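Local coordinates for protein Aar187cp (Eremothecium gossypii, PDB 3ZIL) that probably regulates the establishment of sister-chromatid cohesion, as the Wpl1 member of the Wap1 family of cohesin regulators, at residues Lys81-Asp92 with Leu142-Ala151; Leu108-Glu119 with Val165-Leu175. All blocks are in the same frame, centred on the assembly; numbering follows the deposited sequence.

Interaction 1 of 2, residues Lys81-Asp92 with Leu142-Ala151; sequences KVTSLLQCFIAD and LKFTNTCEYA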
loop_
_atom_site.group_PDB
_atom_site.type_symbol
_atom_site.label_atom_id
_atom_site.label_comp_id
_atom_site.label_asym_id
_atom_site.label_seq_id
_atom_site.Cartn_x
_atom_site.Cartn_y
_atom_site.Cartn_z
ATOM N N LYS A 81 -0.691 20.039 15.784
ATOM C CA LYS A 81 0.303 19.034 15.361
ATOM C C LYS A 81 1.109 18.456 16.517
ATOM O O LYS A 81 1.405 17.262 16.507
ATOM C CB LYS A 81 1.228 19.572 14.302
ATOM C CG LYS A 81 0.562 19.984 13.000
ATOM C CD LYS A 81 0.231 18.690 12.238
ATOM C CE LYS A 81 -0.464 19.001 10.943
ATOM N NZ LYS A 81 -1.271 17.814 10.632
ATOM N N VAL A 82 1.448 19.278 17.531
ATOM C CA VAL A 82 2.342 18.813 18.565
ATOM C C VAL A 82 1.567 17.853 19.483
ATOM O O VAL A 82 2.037 16.772 19.786
ATOM C CB VAL A 82 3.046 19.951 19.388
ATOM C CG1 VAL A 82 3.739 19.320 20.604
ATOM C CG2 VAL A 82 4.036 20.713 18.536
ATOM N N THR A 83 0.323 18.203 19.785
ATOM C CA THR A 83 -0.525 17.364 20.612
ATOM C C THR A 83 -0.751 16.024 19.901
ATOM O O THR A 83 -0.686 14.963 20.523
ATOM C CB THR A 83 -1.823 18.101 20.904
ATOM O OG1 THR A 83 -1.507 19.230 21.736
ATOM C CG2 THR A 83 -2.820 17.253 21.636
ATOM N N SER A 84 -1.017 16.104 18.604
ATOM C CA SER A 84 -1.269 14.898 17.747
ATOM C C SER A 84 -0.081 13.907 17.704
ATOM O O SER A 84 -0.248 12.672 17.776
ATOM C CB SER A 84 -1.620 15.450 16.363
ATOM O OG SER A 84 -2.948 15.908 16.410
ATOM N N LEU A 85 1.123 14.473 17.617
ATOM C CA LEU A 85 2.342 13.727 17.770
ATOM C C LEU A 85 2.488 12.994 19.111
ATOM O O LEU A 85 2.834 11.806 19.150
ATOM C CB LEU A 85 3.543 14.612 17.549
ATOM C CG LEU A 85 4.833 13.754 17.394
ATOM C CD1 LEU A 85 4.797 12.829 16.163
ATOM C CD2 LEU A 85 6.091 14.645 17.370
ATOM N N LEU A 86 2.264 13.719 20.216
ATOM C CA LEU A 86 2.265 13.128 21.524
ATOM C C LEU A 86 1.229 12.004 21.606
ATOM O O LEU A 86 1.475 11.000 22.249
ATOM C CB LEU A 86 1.923 14.220 22.571
ATOM C CG LEU A 86 2.828 15.446 22.589
ATOM C CD1 LEU A 86 2.426 16.543 23.623
ATOM C CD2 LEU A 86 4.283 15.018 22.740
ATOM N N GLN A 87 0.042 12.210 21.001
ATOM C CA GLN A 87 -1.010 11.244 21.093
ATOM C C GLN A 87 -0.616 10.023 20.293
ATOM O O GLN A 87 -0.986 8.933 20.713
ATOM C CB GLN A 87 -2.371 11.767 20.553
ATOM C CG GLN A 87 -2.958 12.822 21.507
ATOM C CD GLN A 87 -4.124 13.561 20.904
ATOM O OE1 GLN A 87 -4.000 14.176 19.847
ATOM N NE2 GLN A 87 -5.242 13.604 21.639
ATOM N N CYS A 88 0.040 10.204 19.149
ATOM C CA CYS A 88 0.518 8.998 18.385
ATOM C C CYS A 88 1.568 8.171 19.237
ATOM O O CYS A 88 1.512 6.962 19.236
ATOM C CB CYS A 88 1.186 9.405 17.095
ATOM S SG CYS A 88 0.144 10.136 15.825
ATOM N N PHE A 89 2.515 8.827 19.920
ATOM C CA PHE A 89 3.414 8.142 20.872
ATOM C C PHE A 89 2.666 7.316 21.976
ATOM O O PHE A 89 2.946 6.139 22.147
ATOM C CB PHE A 89 4.457 9.125 21.471
ATOM C CG PHE A 89 5.218 8.547 22.616
ATOM C CD1 PHE A 89 6.235 7.601 22.399
ATOM C CD2 PHE A 89 4.859 8.858 23.923
ATOM C CE1 PHE A 89 6.926 7.042 23.462
ATOM C CE2 PHE A 89 5.535 8.268 24.992
ATOM C CZ PHE A 89 6.568 7.360 24.760
ATOM N N ILE A 90 1.660 7.911 22.647
ATOM C CA ILE A 90 0.842 7.235 23.599
ATOM C C ILE A 90 0.211 5.962 22.996
ATOM O O ILE A 90 0.274 4.862 23.617
ATOM C CB ILE A 90 -0.246 8.190 24.165
ATOM C CG1 ILE A 90 0.440 9.292 24.954
ATOM C CG2 ILE A 90 -1.333 7.403 24.927
ATOM C CD1 ILE A 90 1.304 8.738 26.071
ATOM N N ALA A 91 -0.437 6.092 21.844
ATOM C CA ALA A 91 -1.072 4.920 21.223
ATOM C C ALA A 91 -0.037 3.827 20.991
ATOM O O ALA A 91 -0.298 2.645 21.224
ATOM C CB ALA A 91 -1.711 5.269 19.891
ATOM N N ASP A 92 1.116 4.223 20.477
ATOM C CA ASP A 92 2.220 3.281 20.283
ATOM C C ASP A 92 2.888 2.753 21.588
ATOM O O ASP A 92 3.321 1.633 21.602
ATOM C CB ASP A 92 3.240 3.908 19.368
ATOM C CG ASP A 92 4.308 2.934 18.857
ATOM O OD1 ASP A 92 3.974 1.742 18.616
ATOM O OD2 ASP A 92 5.487 3.436 18.645
ATOM N N LEU A 142 11.836 9.747 20.019
ATOM C CA LEU A 142 10.607 9.159 19.416
ATOM C C LEU A 142 10.995 8.333 18.212
ATOM O O LEU A 142 11.972 8.647 17.532
ATOM C CB LEU A 142 9.720 10.284 18.905
ATOM C CG LEU A 142 8.907 10.948 20.036
ATOM C CD1 LEU A 142 8.320 12.208 19.466
ATOM C CD2 LEU A 142 7.824 9.965 20.594
ATOM N N LYS A 143 10.253 7.285 17.976
ATOM C CA LYS A 143 10.403 6.512 16.781
ATOM C C LYS A 143 10.230 7.371 15.501
ATOM O O LYS A 143 10.869 7.082 14.483
ATOM C CB LYS A 143 9.342 5.418 16.816
ATOM C CG LYS A 143 9.486 4.356 15.720
ATOM C CD LYS A 143 8.441 3.274 15.980
ATOM C CE LYS A 143 8.606 2.687 17.380
ATOM N NZ LYS A 143 7.621 1.618 17.696
ATOM N N PHE A 144 9.365 8.392 15.513
ATOM C CA PHE A 144 9.127 9.269 14.311
ATOM C C PHE A 144 8.906 10.680 14.815
ATOM O O PHE A 144 8.257 10.862 15.846
ATOM C CB PHE A 144 7.824 8.889 13.568
ATOM C CG PHE A 144 7.822 7.479 12.973
ATOM C CD1 PHE A 144 8.600 7.148 11.839
ATOM C CD2 PHE A 144 7.057 6.450 13.565
ATOM C CE1 PHE A 144 8.552 5.823 11.259
ATOM C CE2 PHE A 144 7.039 5.132 13.003
ATOM C CZ PHE A 144 7.767 4.815 11.877
ATOM N N THR A 145 9.371 11.687 14.063
ATOM C CA THR A 145 9.328 13.045 14.577
ATOM C C THR A 145 8.273 13.938 13.896
ATOM O O THR A 145 8.263 15.138 14.053
ATOM C CB THR A 145 10.728 13.643 14.653
ATOM O OG1 THR A 145 11.321 13.659 13.349
ATOM C CG2 THR A 145 11.569 12.765 15.592
ATOM N N ASN A 146 7.327 13.309 13.214
ATOM C CA ASN A 146 6.276 14.048 12.638
ATOM C C ASN A 146 5.076 13.108 12.584
ATOM O O ASN A 146 5.226 11.850 12.675
ATOM C CB ASN A 146 6.707 14.547 11.221
ATOM C CG ASN A 146 6.985 13.371 10.264
ATOM O OD1 ASN A 146 6.085 12.747 9.772
ATOM N ND2 ASN A 146 8.244 13.065 10.037
ATOM N N THR A 147 3.901 13.715 12.460
ATOM C CA THR A 147 2.674 12.995 12.529
ATOM C C THR A 147 2.343 12.299 11.203
ATOM O O THR A 147 1.621 11.323 11.185
ATOM C CB THR A 147 1.529 13.965 12.870
ATOM O OG1 THR A 147 1.780 15.194 12.193
ATOM C CG2 THR A 147 1.503 14.236 14.331
ATOM N N CYS A 148 2.868 12.759 10.094
ATOM C CA CYS A 148 2.590 12.036 8.827
ATOM C C CYS A 148 3.069 10.605 8.982
ATOM O O CYS A 148 2.303 9.634 8.892
ATOM C CB CYS A 148 3.274 12.743 7.615
ATOM S SG CYS A 148 3.272 11.688 6.092
ATOM N N GLU A 149 4.336 10.445 9.323
ATOM C CA GLU A 149 4.914 9.103 9.494
ATOM C C GLU A 149 4.382 8.387 10.741
ATOM O O GLU A 149 4.185 7.199 10.699
ATOM C CB GLU A 149 6.474 9.173 9.625
ATOM C CG GLU A 149 7.120 9.827 8.406
ATOM C CD GLU A 149 8.582 9.801 8.552
ATOM O OE1 GLU A 149 9.171 8.762 8.357
ATOM O OE2 GLU A 149 9.115 10.787 9.002
ATOM N N TYR A 150 4.234 9.083 11.897
ATOM C CA TYR A 150 3.728 8.378 13.048
ATOM C C TYR A 150 2.250 7.866 12.811
ATOM O O TYR A 150 1.891 6.830 13.267
ATOM C CB TYR A 150 3.880 9.214 14.347
ATOM C CG TYR A 150 4.419 8.362 15.508
ATOM C CD1 TYR A 150 4.052 7.007 15.630
ATOM C CD2 TYR A 150 5.326 8.892 16.457
ATOM C CE1 TYR A 150 4.555 6.196 16.649
ATOM C CE2 TYR A 150 5.819 8.085 17.487
ATOM C CZ TYR A 150 5.436 6.734 17.570
ATOM O OH TYR A 150 5.910 5.924 18.545
ATOM N N ALA A 151 1.412 8.648 12.147
ATOM C CA ALA A 151 0.017 8.336 11.975
ATOM C C ALA A 151 -0.113 7.211 10.979
ATOM O O ALA A 151 -0.874 6.247 11.244
ATOM C CB ALA A 151 -0.708 9.559 11.463
HETATM O O HOH W 1 0.269 15.345 9.936
#

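Interaction 2 of 2, residues Leu108-Glu119 with Val165-Leu175; sequences LENFILPLATDE and VYGAVPALARL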
loop_
_atom_site.group_PDB
_atom_site.type_symbol
_atom_site.label_atom_id
_atom_site.label_comp_id
_atom_site.label_asym_id
_atom_site.label_seq_id
_atom_site.Cartn_x
_atom_site.Cartn_y
_atom_site.Cartn_z
ATOM N N LEU A 108 -10.445 7.285 12.378
ATOM C CA LEU A 108 -9.680 7.008 11.170
ATOM C C LEU A 108 -9.949 8.087 10.140
ATOM O O LEU A 108 -9.063 8.770 9.650
ATOM C CB LEU A 108 -10.016 5.613 10.633
ATOM C CG LEU A 108 -9.257 4.505 11.416
ATOM C CD1 LEU A 108 -9.649 3.101 11.007
ATOM C CD2 LEU A 108 -7.742 4.635 11.252
ATOM N N GLU A 109 -11.210 8.264 9.818
ATOM C CA GLU A 109 -11.559 9.232 8.824
ATOM C C GLU A 109 -11.269 10.705 9.217
ATOM O O GLU A 109 -10.812 11.528 8.386
ATOM C CB GLU A 109 -13.040 9.010 8.415
ATOM C CG GLU A 109 -13.499 10.080 7.489
ATOM C CD GLU A 109 -14.932 9.915 7.034
ATOM O OE1 GLU A 109 -15.565 8.861 7.288
ATOM O OE2 GLU A 109 -15.404 10.883 6.419
ATOM N N ASN A 110 -11.512 11.081 10.469
ATOM C CA ASN A 110 -11.317 12.553 10.801
ATOM C C ASN A 110 -10.011 12.935 11.555
ATOM O O ASN A 110 -9.804 14.113 11.863
ATOM C CB ASN A 110 -12.552 13.042 11.571
ATOM C CG ASN A 110 -13.840 12.668 10.832
ATOM O OD1 ASN A 110 -14.028 13.076 9.729
ATOM N ND2 ASN A 110 -14.644 11.813 11.394
ATOM N N PHE A 111 -9.161 11.967 11.938
ATOM C CA PHE A 111 -7.961 12.341 12.741
ATOM C C PHE A 111 -6.762 11.649 12.093
ATOM O O PHE A 111 -5.857 12.283 11.622
ATOM C CB PHE A 111 -8.126 11.823 14.210
ATOM C CG PHE A 111 -6.925 12.042 15.109
ATOM C CD1 PHE A 111 -6.378 13.317 15.279
ATOM C CD2 PHE A 111 -6.410 10.985 15.866
ATOM C CE1 PHE A 111 -5.289 13.513 16.101
ATOM C CE2 PHE A 111 -5.308 11.157 16.706
ATOM C CZ PHE A 111 -4.751 12.446 16.831
ATOM N N ILE A 112 -6.798 10.327 12.090
ATOM C CA ILE A 112 -5.654 9.546 11.648
ATOM C C ILE A 112 -5.381 9.808 10.151
ATOM O O ILE A 112 -4.246 10.072 9.804
ATOM C CB ILE A 112 -5.876 8.047 11.904
ATOM C CG1 ILE A 112 -5.782 7.722 13.407
ATOM C CG2 ILE A 112 -4.915 7.161 11.110
ATOM C CD1 ILE A 112 -4.392 7.869 14.068
ATOM N N LEU A 113 -6.391 9.674 9.279
ATOM C CA LEU A 113 -6.175 9.844 7.810
ATOM C C LEU A 113 -5.648 11.243 7.504
ATOM O O LEU A 113 -4.636 11.385 6.836
ATOM C CB LEU A 113 -7.454 9.497 6.970
ATOM C CG LEU A 113 -7.560 9.975 5.498
ATOM C CD1 LEU A 113 -6.373 9.487 4.652
ATOM C CD2 LEU A 113 -8.889 9.592 4.823
ATOM N N PRO A 114 -6.274 12.291 8.084
ATOM C CA PRO A 114 -5.684 13.626 7.882
ATOM C C PRO A 114 -4.272 13.752 8.316
ATOM O O PRO A 114 -3.440 14.358 7.587
ATOM C CB PRO A 114 -6.569 14.541 8.772
ATOM C CG PRO A 114 -7.892 13.933 8.634
ATOM C CD PRO A 114 -7.607 12.413 8.709
ATOM N N LEU A 115 -3.956 13.292 9.524
ATOM C CA LEU A 115 -2.584 13.350 9.939
ATOM C C LEU A 115 -1.689 12.534 8.989
ATOM O O LEU A 115 -0.568 12.990 8.598
ATOM C CB LEU A 115 -2.428 12.765 11.319
ATOM C CG LEU A 115 -2.916 13.526 12.558
ATOM C CD1 LEU A 115 -2.631 12.610 13.768
ATOM C CD2 LEU A 115 -2.177 14.831 12.513
ATOM N N ALA A 116 -2.125 11.338 8.634
ATOM C CA ALA A 116 -1.267 10.458 7.734
ATOM C C ALA A 116 -0.820 11.067 6.400
ATOM O O ALA A 116 0.213 10.625 5.810
ATOM C CB ALA A 116 -1.951 9.141 7.457
ATOM N N THR A 117 -1.636 12.003 5.897
ATOM C CA THR A 117 -1.528 12.594 4.559
ATOM C C THR A 117 -1.139 14.082 4.554
ATOM O O THR A 117 -1.187 14.727 3.526
ATOM C CB THR A 117 -2.825 12.356 3.742
ATOM O OG1 THR A 117 -3.948 12.793 4.479
ATOM C CG2 THR A 117 -3.018 10.859 3.452
ATOM N N ASP A 118 -0.695 14.614 5.700
ATOM C CA ASP A 118 -0.229 15.972 5.748
ATOM C C ASP A 118 1.256 16.016 6.210
ATOM O O ASP A 118 1.540 15.911 7.420
ATOM C CB ASP A 118 -1.135 16.747 6.701
ATOM C CG ASP A 118 -0.741 18.201 6.818
ATOM O OD1 ASP A 118 0.193 18.721 6.103
ATOM O OD2 ASP A 118 -1.285 18.799 7.715
ATOM N N GLU A 119 2.164 16.270 5.269
ATOM C CA GLU A 119 3.611 16.278 5.530
ATOM C C GLU A 119 4.122 17.526 6.292
ATOM O O GLU A 119 5.272 17.588 6.689
ATOM C CB GLU A 119 4.476 16.079 4.246
ATOM C CG GLU A 119 4.094 14.984 3.217
ATOM C CD GLU A 119 2.985 15.433 2.216
ATOM O OE1 GLU A 119 1.957 15.938 2.641
ATOM O OE2 GLU A 119 3.069 15.208 1.005
ATOM N N VAL A 165 -11.746 3.081 4.979
ATOM C CA VAL A 165 -11.888 4.482 5.460
ATOM C C VAL A 165 -12.252 5.369 4.244
ATOM O O VAL A 165 -11.581 5.357 3.206
ATOM C CB VAL A 165 -10.569 4.972 6.158
ATOM C CG1 VAL A 165 -10.715 6.388 6.654
ATOM C CG2 VAL A 165 -10.219 4.032 7.313
ATOM N N TYR A 166 -13.321 6.128 4.360
ATOM C CA TYR A 166 -13.811 6.925 3.267
ATOM C C TYR A 166 -12.756 7.981 2.859
ATOM O O TYR A 166 -12.293 8.758 3.730
ATOM C CB TYR A 166 -15.058 7.634 3.691
ATOM C CG TYR A 166 -15.534 8.586 2.619
ATOM C CD1 TYR A 166 -16.154 8.102 1.458
ATOM C CD2 TYR A 166 -15.347 9.974 2.756
ATOM C CE1 TYR A 166 -16.588 8.984 0.454
ATOM C CE2 TYR A 166 -15.761 10.868 1.762
ATOM C CZ TYR A 166 -16.379 10.367 0.614
ATOM O OH TYR A 166 -16.807 11.254 -0.364
ATOM N N GLY A 167 -12.347 7.965 1.590
ATOM C CA GLY A 167 -11.452 9.015 1.052
ATOM C C GLY A 167 -9.965 8.625 1.193
ATOM O O GLY A 167 -9.097 9.324 0.664
ATOM N N ALA A 168 -9.702 7.468 1.816
ATOM C CA ALA A 168 -8.305 6.959 2.131
ATOM C C ALA A 168 -7.522 6.611 0.889
ATOM O O ALA A 168 -6.323 6.945 0.720
ATOM C CB ALA A 168 -8.391 5.726 3.045
ATOM N N VAL A 169 -8.186 5.904 -0.012
ATOM C CA VAL A 169 -7.424 5.365 -1.182
ATOM C C VAL A 169 -6.884 6.531 -2.123
ATOM O O VAL A 169 -5.687 6.601 -2.442
ATOM C CB VAL A 169 -8.270 4.302 -1.895
ATOM C CG1 VAL A 169 -7.681 3.905 -3.271
ATOM C CG2 VAL A 169 -8.452 3.066 -1.002
ATOM N N PRO A 170 -7.734 7.490 -2.486
ATOM C CA PRO A 170 -7.137 8.570 -3.284
ATOM C C PRO A 170 -6.207 9.462 -2.458
ATOM O O PRO A 170 -5.267 9.991 -3.035
ATOM C CB PRO A 170 -8.350 9.440 -3.734
ATOM C CG PRO A 170 -9.590 8.827 -3.178
ATOM C CD PRO A 170 -9.213 7.572 -2.387
ATOM N N ALA A 171 -6.474 9.687 -1.156
ATOM C CA ALA A 171 -5.636 10.606 -0.400
ATOM C C ALA A 171 -4.236 9.967 -0.229
ATOM O O ALA A 171 -3.210 10.646 -0.305
ATOM C CB ALA A 171 -6.234 10.971 0.963
ATOM N N LEU A 172 -4.187 8.655 -0.060
ATOM C CA LEU A 172 -2.861 8.018 0.070
ATOM C C LEU A 172 -2.051 8.050 -1.241
ATOM O O LEU A 172 -0.789 8.137 -1.236
ATOM C CB LEU A 172 -2.996 6.640 0.595
ATOM C CG LEU A 172 -3.385 6.543 2.077
ATOM C CD1 LEU A 172 -3.974 5.166 2.352
ATOM C CD2 LEU A 172 -2.187 6.876 3.049
ATOM N N ALA A 173 -2.778 7.888 -2.355
ATOM C CA ALA A 173 -2.181 7.894 -3.684
ATOM C C ALA A 173 -1.601 9.335 -3.882
ATOM O O ALA A 173 -0.410 9.490 -4.261
ATOM C CB ALA A 173 -3.208 7.549 -4.763
ATOM N N ARG A 174 -2.388 10.362 -3.542
ATOM C CA ARG A 174 -1.883 11.751 -3.645
ATOM C C ARG A 174 -0.612 11.943 -2.791
ATOM O O ARG A 174 0.333 12.554 -3.248
ATOM C CB ARG A 174 -2.922 12.814 -3.296
ATOM C CG ARG A 174 -4.071 12.922 -4.304
ATOM C CD ARG A 174 -4.889 14.180 -4.023
ATOM N NE ARG A 174 -5.460 14.264 -2.636
ATOM C CZ ARG A 174 -6.647 13.698 -2.260
ATOM N NH1 ARG A 174 -7.366 12.943 -3.079
ATOM N NH2 ARG A 174 -7.115 13.824 -1.037
ATOM N N LEU A 175 -0.589 11.367 -1.581
ATOM C CA LEU A 175 0.585 11.439 -0.681
ATOM C C LEU A 175 1.813 10.792 -1.327
ATOM O O LEU A 175 2.884 11.367 -1.348
ATOM C CB LEU A 175 0.276 10.709 0.659
ATOM C CG LEU A 175 1.455 10.607 1.669
ATOM C CD1 LEU A 175 1.862 11.971 2.311
ATOM C CD2 LEU A 175 1.175 9.569 2.771
#

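Interaction 1 of 2, residues Lys81-Asp92 with Leu142-Ala151
Tyr-150 reaches from helix 147-158 into a hole on helix 81-93 formed by Leu-85, Cys-88, Phe-89 and Asp-92, a knob-into-hole fit that ends in a polar grip. Its phenol hydroxyl donates to Asp-92 OD2, with 2.5 Å between Tyr-150 OH and that oxygen. Carboxylate and ring meet at the ring's edge with their planes 73° apart. Asp-92 OD2 takes the phenol on its anti lone pair and the ammonium of Lys-143 on its syn lone pair, the salt bridge measuring 3.0 Å from OD2 to Lys-143 NZ. Asp-92 OD1 is bound separately, by Tyr-158.

One face of the Tyr-150 ring lies against the backbone of Cys-88 and Phe-89, and Cys-88 CB makes an off-centre CH-pi contact, 4.2 Å from the ring centroid. Across the opposite face stands Phe-144 CD2. Leu-85 comes to the ring's edge: with its CG anti to the backbone N (chi1 -167°), one methyl, CD1, also rests on the Asn-146 carbonyl, while CD2 meets Leu-142 CD1 tip to tip at 3.9 Å. Leu-142 CD2, the other methyl, lies 3.4 Å from Phe-89 CD1, approaching the ring obliquely.

At the far end Thr-147 CG2 presses on the Leu-85 backbone, and a water accepts from both Thr-147 OG1 and Lys-81 NZ; the ammonium also bonds to Pro-78 O. Asn-146 OD1 caps the new helix by accepting from Glu-149 N at 2.9 Å. The helical segments 81-92 and 147-151 run nearly parallel, 25° apart, and thus pack as neighbours in the all-helical Wap1 domain, with knob-into-hole packing and an N-cap where the second begins.

Interaction 2 of 2, residues Leu108-Glu119 with Val165-Leu175
Val-165 and Leu-113 touch through single methyls where helix 108-116 runs beside helix 168-178, a near-parallel helix pair of the all-helical Wap1 domain; the axes of 108-116 and 168-175 come within 10.5 Å at an angle of 20°. No hydrogen bond crosses between the two segments, and the fit is one of shape. Val-165 straddles the first turn of helix 108-116: CG2 touches Leu-108 CB at 3.7 Å, while CG1 lies over the backbone of Glu-109.

Leu-113 is the main bump in the other direction. Its CG stands anti to the backbone N (chi1 163°), which carries the two methyls into the hollow left by small residues. CD2 fits against the turn Tyr-166 to Ala-168, 3.7 Å from Tyr-166 O, and CD1 rests 4.0 Å from Ala-171 CB. Gly-167, in the type II turn and at the N-cap position, adopts backbone angles at which a CB would press on the preceding carbonyl, and with no side chain it leaves the wall beside Leu-113 low.

Further along, Thr-117 sets its methyl against helix 168-178, with CG2 3.8 Å from Ala-171 O and also meeting Leu-172 CD2. Its hydroxyl faces back to the end of helix 108-116 and donates to Leu-113 O, 2.8 Å from OG1 and tilted 35° from the carbonyl plane. A serine in its place would probably leave a gap beside Ala-171 and Leu-172 where the methyl was.

Leu-175 closes the far end with a forked side chain. One methyl, CD1, slides along the bent chain of Glu-119, whose carboxylate is held by Arg-178; the other, CD2, sits 3.4 Å from Ala-116 O.

Both interactions pair near-parallel helices and are partly buried, yet their chemistry diverges. In interaction 1 a mostly buried apolar middle is flanked by polar ends: a charged cluster on one side and a bridging water on the other. Interaction 2, lying closer to the centre of the chain, has no hydrogen bond between its segments and relies on van der Waals fit, largely of methyls, with exposed Glu-109 and Tyr-166 at its edge. Their segments alternate along the chain, and helix 108-116 joins them, packing Phe-111 on helix 81-93 and Leu-115 on both helices of interaction 1. A salt bridge from Lys-81 NZ to Asp-118 OD2, 3.1 Å long, adds a polar tie between the two contacts.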